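Local coordinates for protein fatty acid synthase 1, isoform A (PDB 6FN6) that probably carries out the dehydration and NADPH-dependent reduction steps of de novo fatty acid synthesis, being the modifying region of a multifunctional synthase, at residues 19-24 and 31-36; 24-29 and 190-195; 67-72 and 77-82; 162-167 and 175-180. All blocks are in the same frame, centred on the assembly; numbering follows the deposited sequence.

Contact 1: 19-24 and 31-36; sequences AFLAGH and LFPATG
His24 and Leu31 are joined by two hydrogen bonds. Leu31 N gives a nearly straight one to His24 O (3.2 Å, 172° at the hydrogen). The imidazole supplies the other, from His24 ND1 to Leu31 O at 2.6 Å; it is bent, with the acceptor lying 25° out of the ring plane. With CG anti to the backbone N (chi1 -170°), the ring hangs beside its own carbonyl carbon, which lets it and His24 O reach the same residue.

A CH-pi contact adds to this grip: Pro33 CB sits 3.8 Å from the ring centroid of His24, almost exactly on the ring normal. His24, Gly28 and Pro33 have the spacing of the HxxxGxxxxP motif of fatty acid and polyketide synthase dehydratases, and His24 is the predicted proton acceptor; its side chain faces that of Asp175, the predicted proton donor. Were His24 an alanine, Leu31 O would probably lose its imidazole partner and Pro33 CB the ring it covers, and the presumed base would go.

The remaining contacts are apolar and come from the 3-10 turn 20-23. Leu21 CD1 meets the edge of the Phe32 ring at CE1 (3.8 Å), while its other methyl, CD2, touches Pro33 CD at 4.0 Å. Pro33 itself is the N-cap residue of helix 34-48.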
# COMPACT_ATOMS: atom_id res chain seq x y z
N ALA A 19 38.58 -9.35 7.59
CA ALA A 19 39.21 -8.47 8.58
C ALA A 19 38.92 -6.99 8.30
O ALA A 19 38.74 -6.21 9.23
CB ALA A 19 40.71 -8.71 8.61
N PHE A 20 38.91 -6.61 7.03
CA PHE A 20 38.71 -5.22 6.64
C PHE A 20 37.44 -4.59 7.22
O PHE A 20 37.37 -3.38 7.41
CB PHE A 20 38.68 -5.10 5.11
CG PHE A 20 37.39 -5.59 4.50
CD1 PHE A 20 37.18 -6.94 4.28
CD2 PHE A 20 36.40 -4.69 4.14
CE1 PHE A 20 36.00 -7.38 3.72
CE2 PHE A 20 35.22 -5.13 3.58
CZ PHE A 20 35.02 -6.48 3.37
N LEU A 21 36.44 -5.42 7.51
CA LEU A 21 35.14 -4.93 7.95
C LEU A 21 35.24 -4.09 9.23
O LEU A 21 34.37 -3.27 9.51
CB LEU A 21 34.18 -6.10 8.19
CG LEU A 21 33.78 -6.90 6.95
CD1 LEU A 21 33.06 -8.17 7.34
CD2 LEU A 21 32.91 -6.05 6.02
N ALA A 22 36.31 -4.29 9.99
CA ALA A 22 36.52 -3.53 11.22
C ALA A 22 36.65 -2.04 10.91
O ALA A 22 36.41 -1.20 11.78
CB ALA A 22 37.76 -4.03 11.94
N GLY A 23 37.04 -1.72 9.68
CA GLY A 23 37.18 -0.34 9.26
C GLY A 23 35.88 0.43 9.25
O GLY A 23 35.88 1.66 9.36
N HIS A 24 34.77 -0.28 9.11
CA HIS A 24 33.45 0.35 9.08
C HIS A 24 32.91 0.54 10.49
O HIS A 24 31.87 -0.01 10.85
CB HIS A 24 32.49 -0.48 8.24
CG HIS A 24 31.18 0.20 7.96
ND1 HIS A 24 30.04 -0.06 8.69
CD2 HIS A 24 30.84 1.13 7.04
CE1 HIS A 24 29.05 0.68 8.22
NE2 HIS A 24 29.51 1.42 7.23
N LEU A 31 29.95 -1.90 12.53
CA LEU A 31 28.67 -2.20 11.91
C LEU A 31 28.87 -2.89 10.57
O LEU A 31 29.67 -2.44 9.75
CB LEU A 31 27.86 -0.92 11.70
CG LEU A 31 26.92 -0.51 12.83
CD1 LEU A 31 27.74 -0.11 14.04
CD2 LEU A 31 26.01 0.61 12.37
N PHE A 32 28.15 -3.99 10.35
CA PHE A 32 28.20 -4.63 9.05
C PHE A 32 27.59 -3.67 8.04
O PHE A 32 26.42 -3.30 8.17
CB PHE A 32 27.46 -5.97 9.04
CG PHE A 32 27.80 -6.82 7.85
CD1 PHE A 32 29.03 -7.47 7.80
CD2 PHE A 32 26.93 -6.95 6.79
CE1 PHE A 32 29.36 -8.25 6.71
CE2 PHE A 32 27.26 -7.73 5.70
CZ PHE A 32 28.48 -8.38 5.65
N PRO A 33 28.37 -3.26 7.04
CA PRO A 33 27.89 -2.20 6.15
C PRO A 33 26.69 -2.62 5.31
O PRO A 33 26.57 -3.77 4.91
CB PRO A 33 29.10 -1.93 5.25
CG PRO A 33 29.85 -3.21 5.24
CD PRO A 33 29.68 -3.79 6.61
N ALA A 34 25.81 -1.66 5.04
CA ALA A 34 24.68 -1.87 4.17
C ALA A 34 25.16 -2.45 2.84
O ALA A 34 24.54 -3.35 2.28
CB ALA A 34 23.93 -0.57 3.95
N THR A 35 26.27 -1.92 2.35
CA THR A 35 26.87 -2.36 1.10
C THR A 35 27.45 -3.76 1.23
O THR A 35 27.65 -4.46 0.23
CB THR A 35 27.98 -1.40 0.65
OG1 THR A 35 29.03 -1.40 1.62
CG2 THR A 35 27.43 0.01 0.50
N GLY A 36 27.71 -4.18 2.46
CA GLY A 36 28.13 -5.54 2.72
C GLY A 36 27.03 -6.51 2.35
O GLY A 36 27.27 -7.52 1.69

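Contact 2: 24-29 and 190-195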
# COMPACT_ATOMS: atom_id res chain seq x y z
N HIS A 24 34.77 -0.28 9.11
CA HIS A 24 33.45 0.35 9.08
C HIS A 24 32.91 0.54 10.49
O HIS A 24 31.87 -0.01 10.85
CB HIS A 24 32.49 -0.48 8.24
CG HIS A 24 31.18 0.20 7.96
ND1 HIS A 24 30.04 -0.06 8.69
CD2 HIS A 24 30.84 1.13 7.04
CE1 HIS A 24 29.05 0.68 8.22
NE2 HIS A 24 29.51 1.42 7.23
N THR A 25 33.63 1.33 11.29
CA THR A 25 33.23 1.60 12.67
C THR A 25 32.33 2.82 12.73
O THR A 25 32.66 3.87 12.18
CB THR A 25 34.47 1.81 13.57
OG1 THR A 25 35.28 0.63 13.56
CG2 THR A 25 34.07 2.12 15.01
N ILE A 26 31.19 2.68 13.39
CA ILE A 26 30.22 3.76 13.49
C ILE A 26 29.89 4.01 14.96
O ILE A 26 29.39 3.12 15.64
CB ILE A 26 28.92 3.45 12.71
CG1 ILE A 26 29.23 3.07 11.26
CG2 ILE A 26 27.97 4.64 12.77
CD1 ILE A 26 29.81 4.19 10.42
N ASP A 27 30.17 5.22 15.42
CA ASP A 27 29.85 5.61 16.79
C ASP A 27 30.45 4.63 17.80
O ASP A 27 29.78 4.22 18.74
CB ASP A 27 28.33 5.70 16.96
CG ASP A 27 27.93 6.48 18.21
OD1 ASP A 27 28.82 7.06 18.86
OD2 ASP A 27 26.72 6.52 18.52
N GLY A 28 31.71 4.27 17.60
CA GLY A 28 32.43 3.44 18.54
C GLY A 28 32.10 1.96 18.49
O GLY A 28 32.41 1.21 19.42
N ARG A 29 31.48 1.52 17.41
CA ARG A 29 31.16 0.11 17.24
C ARG A 29 31.23 -0.32 15.77
O ARG A 29 30.97 0.48 14.87
CB ARG A 29 29.77 -0.19 17.82
CG ARG A 29 28.74 0.93 17.59
CD ARG A 29 27.42 0.66 18.31
NE ARG A 29 26.52 1.81 18.20
CZ ARG A 29 25.62 2.00 17.24
NH1 ARG A 29 25.47 1.11 16.27
NH2 ARG A 29 24.86 3.09 17.25
N LEU A 190 24.65 11.94 12.77
CA LEU A 190 24.89 10.58 12.30
C LEU A 190 23.69 10.05 11.52
O LEU A 190 22.58 9.95 12.05
CB LEU A 190 25.20 9.65 13.48
CG LEU A 190 25.55 8.20 13.13
CD1 LEU A 190 26.81 8.13 12.29
CD2 LEU A 190 25.72 7.37 14.40
N TYR A 191 23.92 9.73 10.24
CA TYR A 191 22.91 9.14 9.38
C TYR A 191 23.31 7.72 8.98
O TYR A 191 24.47 7.47 8.66
CB TYR A 191 22.72 9.97 8.11
CG TYR A 191 21.88 11.22 8.27
CD1 TYR A 191 20.49 11.14 8.27
CD2 TYR A 191 22.47 12.47 8.39
CE1 TYR A 191 19.71 12.28 8.40
CE2 TYR A 191 21.70 13.61 8.52
CZ TYR A 191 20.32 13.51 8.52
OH TYR A 191 19.55 14.64 8.65
N LEU A 192 22.34 6.81 8.98
CA LEU A 192 22.56 5.45 8.51
C LEU A 192 21.56 5.12 7.40
O LEU A 192 20.40 5.54 7.46
CB LEU A 192 22.43 4.45 9.66
CG LEU A 192 23.53 4.48 10.72
CD1 LEU A 192 23.17 3.58 11.88
CD2 LEU A 192 24.86 4.04 10.12
N PRO A 193 22.00 4.38 6.37
CA PRO A 193 21.10 4.06 5.26
C PRO A 193 19.83 3.34 5.70
O PRO A 193 19.89 2.46 6.55
CB PRO A 193 21.95 3.13 4.37
CG PRO A 193 23.35 3.49 4.68
CD PRO A 193 23.36 3.86 6.14
N THR A 194 18.69 3.71 5.11
CA THR A 194 17.42 3.06 5.40
C THR A 194 16.91 2.33 4.17
O THR A 194 16.52 1.16 4.24
CB THR A 194 16.35 4.07 5.85
OG1 THR A 194 16.78 4.71 7.06
CG2 THR A 194 15.01 3.39 6.09
N ARG A 195 16.93 3.02 3.03
CA ARG A 195 16.42 2.45 1.79
C ARG A 195 17.28 2.85 0.60
O ARG A 195 17.96 3.87 0.63
CB ARG A 195 14.98 2.91 1.56
CG ARG A 195 13.93 2.03 2.21
CD ARG A 195 12.53 2.58 2.00
NE ARG A 195 12.21 3.64 2.95
CZ ARG A 195 11.85 4.88 2.61
NH1 ARG A 195 11.76 5.26 1.34
NH2 ARG A 195 11.58 5.76 3.57
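In the double hotdog of the dehydratase domain, Ile26 from the N-terminal hotdog meets Leu190 and Leu192 from the C-terminal one. Ile26 and Arg29 close a two-residue beta hairpin: Ile26 N bonds to Arg29 O at 2.7 Å and Arg29 N to Ile26 O at 3.2 Å. Both turn residues, Asp27 and Gly28, have positive phi, as in a type I' turn, and Gly28 N is bonded to Asp144 OD2.

No hydrogen bond links this hairpin to 190-195; the meeting is one of methyl groups. Ile26 CG2 rests against both branches of Leu190, with CD1 at 3.7 Å and CD2 at 3.9 Å, and the two side chains cross obliquely. Leu190 CG lies anti to the backbone N (chi1 -176°), sending both methyls out to the hairpin. Two residues on, where strand 191-201 has begun, Leu192 brings its CD2 to the same Ile26 CG2 at 4.1 Å. Tyr143 and Tyr145 of strand 143-145 also touch Ile26.

At the turn, Asp27 offers Leu190 its methylene alone, CB to CD2 at 4.0 Å. Its carboxylate belongs to another set of partners: OD2 makes a salt bridge with Arg251 NE and a hydrogen bond with Arg252 N.

The two branches of Ile26 have separate tasks. While CG2 faces the leucines, CD1 stands 4.1 Å above the plane of the His24 imidazole, toward its rim, on the face opposite the one that Pro33 CB covers.

Contact 3: 67-72 and 77-82; sequences RATILN and VKFGIN
The Phe79 ring is approached by Thr69 CG2, which comes in obliquely from the facing segment and lies 4.2 Å from CE1. Val77, two residues back on the same strand, lays its CG2 over one face of the ring, 4.1 Å above the plane and displaced toward the rim. Two further aromatic rings meet it: Phe32, with planes about 40° apart, and Tyr37, at about 75°.

Beside the ring lies a purely aliphatic pair. Leu71 CD2 touches Val77 CG1 at 3.8 Å, and the two side chains cross at about a right angle. A chi1 of 55° puts this valine methyl between the backbone N and the carbonyl carbon and leaves CG2 for the Phe79 face.

No hydrogen bond crosses between 67-72 and 77-82; each pairs elsewhere: Leu71 with Ile30, Val77 with Val11 and Phe79 with Val9. Further along the strand, Asn82 makes a weak hydrogen bond with Asn82 of the second subunit. Apart from the turn that links them, the short strand 70-71 and strand 76-83 meet here through side chains, in the N-terminal hotdog, where Phe79 also packs on Leu40 of helix 34-48, as expected of a fold whose sheet wraps a central helix.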
# COMPACT_ATOMS: atom_id res chain seq x y z
N ARG A 67 17.57 -3.15 10.13
CA ARG A 67 18.27 -2.91 11.39
C ARG A 67 19.77 -3.02 11.17
O ARG A 67 20.23 -3.61 10.20
CB ARG A 67 17.83 -3.91 12.46
CG ARG A 67 18.06 -5.37 12.12
CD ARG A 67 17.81 -6.25 13.34
NE ARG A 67 18.28 -7.62 13.16
CZ ARG A 67 19.55 -8.00 13.22
NH1 ARG A 67 20.51 -7.11 13.45
NH2 ARG A 67 19.88 -9.27 13.05
N ALA A 68 20.54 -2.45 12.10
CA ALA A 68 21.99 -2.49 12.02
C ALA A 68 22.51 -3.81 12.58
O ALA A 68 21.91 -4.39 13.48
CB ALA A 68 22.60 -1.32 12.77
N THR A 69 23.64 -4.27 12.03
CA THR A 69 24.29 -5.47 12.53
C THR A 69 25.60 -5.07 13.19
O THR A 69 26.52 -4.57 12.52
CB THR A 69 24.58 -6.51 11.42
OG1 THR A 69 23.39 -6.75 10.66
CG2 THR A 69 25.07 -7.81 12.02
N ILE A 70 25.68 -5.28 14.49
CA ILE A 70 26.86 -4.91 15.26
C ILE A 70 27.75 -6.14 15.37
O ILE A 70 27.26 -7.25 15.61
CB ILE A 70 26.46 -4.37 16.64
CG1 ILE A 70 25.71 -3.05 16.48
CG2 ILE A 70 27.70 -4.18 17.52
CD1 ILE A 70 25.17 -2.47 17.78
N LEU A 71 29.05 -5.95 15.18
CA LEU A 71 30.00 -7.05 15.30
C LEU A 71 31.00 -6.74 16.40
O LEU A 71 31.36 -5.58 16.62
CB LEU A 71 30.74 -7.27 13.97
CG LEU A 71 29.89 -7.22 12.69
CD1 LEU A 71 30.77 -7.42 11.47
CD2 LEU A 71 28.77 -8.25 12.72
N ASN A 72 31.43 -7.78 17.11
CA ASN A 72 32.46 -7.65 18.14
C ASN A 72 33.85 -7.85 17.55
O ASN A 72 34.03 -7.73 16.34
CB ASN A 72 32.20 -8.65 19.27
CG ASN A 72 30.84 -8.46 19.92
OD1 ASN A 72 30.04 -9.39 19.99
ND2 ASN A 72 30.58 -7.25 20.41
N VAL A 77 29.53 -14.26 12.99
CA VAL A 77 28.14 -13.93 12.71
C VAL A 77 27.70 -14.67 11.45
O VAL A 77 28.44 -14.75 10.47
CB VAL A 77 27.94 -12.41 12.56
CG1 VAL A 77 28.88 -11.85 11.51
CG2 VAL A 77 26.49 -12.09 12.21
N LYS A 78 26.48 -15.19 11.48
CA LYS A 78 25.95 -15.99 10.39
C LYS A 78 24.83 -15.27 9.66
O LYS A 78 23.84 -14.87 10.27
CB LYS A 78 25.46 -17.34 10.92
CG LYS A 78 26.56 -18.15 11.60
CD LYS A 78 26.15 -19.58 11.88
CE LYS A 78 27.32 -20.36 12.48
NZ LYS A 78 27.01 -21.79 12.72
N PHE A 79 24.98 -15.09 8.35
CA PHE A 79 23.94 -14.48 7.53
C PHE A 79 23.20 -15.54 6.71
O PHE A 79 23.82 -16.37 6.04
CB PHE A 79 24.52 -13.42 6.59
CG PHE A 79 25.14 -12.25 7.30
CD1 PHE A 79 24.36 -11.36 8.02
CD2 PHE A 79 26.51 -12.02 7.22
CE1 PHE A 79 24.93 -10.27 8.67
CE2 PHE A 79 27.08 -10.94 7.86
CZ PHE A 79 26.30 -10.07 8.59
N GLY A 80 21.87 -15.52 6.78
CA GLY A 80 21.03 -16.41 6.00
C GLY A 80 20.35 -15.70 4.85
O GLY A 80 19.67 -14.69 5.06
N ILE A 81 20.53 -16.21 3.63
CA ILE A 81 19.99 -15.57 2.44
C ILE A 81 19.01 -16.50 1.73
O ILE A 81 19.24 -17.71 1.65
CB ILE A 81 21.11 -15.14 1.47
CG1 ILE A 81 22.25 -14.48 2.26
CG2 ILE A 81 20.55 -14.20 0.41
CD1 ILE A 81 23.38 -13.93 1.40
N ASN A 82 17.92 -15.94 1.21
CA ASN A 82 16.90 -16.72 0.51
C ASN A 82 16.34 -15.94 -0.68
O ASN A 82 16.19 -14.72 -0.63
CB ASN A 82 15.76 -17.10 1.46
CG ASN A 82 14.99 -18.31 0.99
OD1 ASN A 82 14.92 -18.59 -0.21
ND2 ASN A 82 14.38 -19.03 1.93

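Contact 4: 162-167 and 175-180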
# COMPACT_ATOMS: atom_id res chain seq x y z
N GLY A 162 33.54 14.25 -6.89
CA GLY A 162 34.68 13.81 -6.10
C GLY A 162 35.33 12.58 -6.69
O GLY A 162 35.07 12.22 -7.84
N LYS A 163 36.17 11.92 -5.90
CA LYS A 163 36.87 10.73 -6.36
C LYS A 163 36.96 9.66 -5.27
O LYS A 163 37.12 9.97 -4.09
CB LYS A 163 38.27 11.09 -6.86
CG LYS A 163 38.26 11.94 -8.13
CD LYS A 163 39.23 11.42 -9.18
CE LYS A 163 38.82 11.88 -10.57
NZ LYS A 163 38.67 13.35 -10.65
N LEU A 164 36.84 8.40 -5.69
CA LEU A 164 36.91 7.26 -4.78
C LEU A 164 37.99 6.30 -5.24
O LEU A 164 38.10 6.00 -6.43
CB LEU A 164 35.56 6.54 -4.71
CG LEU A 164 34.31 7.44 -4.67
CD1 LEU A 164 33.05 6.62 -4.82
CD2 LEU A 164 34.28 8.25 -3.38
N GLN A 165 38.79 5.80 -4.31
CA GLN A 165 39.87 4.88 -4.66
C GLN A 165 39.32 3.47 -4.88
O GLN A 165 38.20 3.17 -4.48
CB GLN A 165 40.95 4.86 -3.58
CG GLN A 165 40.48 4.40 -2.21
CD GLN A 165 41.57 4.49 -1.16
OE1 GLN A 165 42.40 5.39 -1.19
NE2 GLN A 165 41.58 3.54 -0.23
N TRP A 166 40.11 2.63 -5.54
CA TRP A 166 39.72 1.25 -5.81
C TRP A 166 40.79 0.29 -5.32
O TRP A 166 41.93 0.34 -5.79
CB TRP A 166 39.47 1.04 -7.31
CG TRP A 166 39.20 -0.39 -7.65
CD1 TRP A 166 40.04 -1.26 -8.27
CD2 TRP A 166 37.99 -1.12 -7.38
NE1 TRP A 166 39.43 -2.49 -8.40
CE2 TRP A 166 38.17 -2.42 -7.87
CE3 TRP A 166 36.78 -0.79 -6.77
CZ2 TRP A 166 37.19 -3.40 -7.77
CZ3 TRP A 166 35.80 -1.76 -6.67
CH2 TRP A 166 36.01 -3.05 -7.17
N VAL A 167 40.42 -0.57 -4.38
CA VAL A 167 41.35 -1.54 -3.82
C VAL A 167 40.82 -2.96 -4.00
O VAL A 167 41.00 -3.81 -3.14
CB VAL A 167 41.62 -1.25 -2.33
CG1 VAL A 167 42.32 0.09 -2.17
CG2 VAL A 167 40.33 -1.27 -1.52
N ASP A 175 30.51 1.53 -0.25
CA ASP A 175 30.28 2.24 1.01
C ASP A 175 30.72 3.70 0.90
O ASP A 175 30.02 4.60 1.36
CB ASP A 175 31.03 1.57 2.16
CG ASP A 175 30.72 2.21 3.51
OD1 ASP A 175 29.53 2.42 3.81
OD2 ASP A 175 31.67 2.51 4.26
N THR A 176 31.88 3.94 0.29
CA THR A 176 32.38 5.30 0.14
C THR A 176 31.43 6.14 -0.73
O THR A 176 31.39 7.36 -0.61
CB THR A 176 33.80 5.33 -0.47
OG1 THR A 176 33.82 4.60 -1.70
CG2 THR A 176 34.81 4.74 0.50
N MET A 177 30.68 5.47 -1.60
CA MET A 177 29.65 6.16 -2.38
C MET A 177 28.54 6.66 -1.45
O MET A 177 27.98 7.74 -1.66
CB MET A 177 29.06 5.23 -3.44
CG MET A 177 30.06 4.76 -4.49
SD MET A 177 29.32 3.72 -5.77
CE MET A 177 28.17 4.86 -6.52
N LEU A 178 28.21 5.87 -0.43
CA LEU A 178 27.21 6.28 0.56
C LEU A 178 27.77 7.37 1.47
O LEU A 178 27.07 8.31 1.84
CB LEU A 178 26.75 5.09 1.40
CG LEU A 178 26.22 3.87 0.64
CD1 LEU A 178 25.61 2.87 1.61
CD2 LEU A 178 25.22 4.27 -0.43
N GLN A 179 29.04 7.23 1.84
CA GLN A 179 29.72 8.25 2.62
C GLN A 179 29.63 9.58 1.88
O GLN A 179 29.34 10.62 2.46
CB GLN A 179 31.18 7.88 2.87
CG GLN A 179 31.38 6.60 3.64
CD GLN A 179 32.85 6.27 3.81
OE1 GLN A 179 33.72 7.06 3.45
NE2 GLN A 179 33.13 5.09 4.36
N PHE A 180 29.90 9.52 0.58
CA PHE A 180 29.94 10.72 -0.24
C PHE A 180 28.60 11.44 -0.28
O PHE A 180 28.54 12.67 -0.27
CB PHE A 180 30.37 10.37 -1.67
CG PHE A 180 30.53 11.56 -2.55
CD1 PHE A 180 31.70 12.32 -2.52
CD2 PHE A 180 29.52 11.94 -3.41
CE1 PHE A 180 31.84 13.42 -3.33
CE2 PHE A 180 29.66 13.04 -4.22
CZ PHE A 180 30.82 13.78 -4.18
O HOH W 1 36.66 3.62 -2.17
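Leu164 CD1 reaches the helix at two residues, lying 3.5 Å from Met177 CG and 3.8 Å from Thr176 OG1. Its sister methyl CD2 stays alongside Thr176, 4.0 Å from the same hydroxyl, the two side chains pointing opposite ways as they pass. With an alanine at Leu164 both methyls would be gone, which would probably open a gap beside Met177 CG and Thr176 OG1. At the other end of the strand, Phe180 CZ comes to 3.9 Å from Gly162 N, and the lack of a side chain on the glycine lets the ring approach the backbone.

A second layer holds the threonine hydroxyl. Water 1 donates to Thr176 OG1 at 3.0 Å and to Gln165 O at 2.8 Å, bridging helix and strand end. With chi1 at 54°, OG1 lies between the backbone N and the carbonyl carbon, and it is also hydrogen-bonded to Phe173 O one turn earlier.

The strand segment 162-164 and helix segment 175-180 run nearly antiparallel, at 156°, their axes 9.5 Å apart. Helix 170-183, which carries the predicted proton donor Asp175, packs in the C-terminal hotdog on several strands: Phe180 on Val225 and Trp227 of strand 223-228, and Met177 on Val239 and Leu241 of strand 239-248.

From the N terminus, contact 1 closes first, bringing 31-36 back over 19-24 across the hairpin that begins at about His24. Contact 2 starts from the same histidine, so the two cross, but it finds its partner only at 190-195 and thereby ties the N-terminal to the C-terminal hotdog. Its long span encloses both remaining contacts: contact 3 shuts a short turn between strands 70-71 and 76-83, and contact 4 the connection from strand 161-164 into helix 170-183. Contacts 3 and 4 do not touch, their nearest atoms being about 12 Å apart. Contact 1 reaches both, through a probable hydrogen bond from Phe32 N to Thr69 O and through Thr35 packing on Leu178.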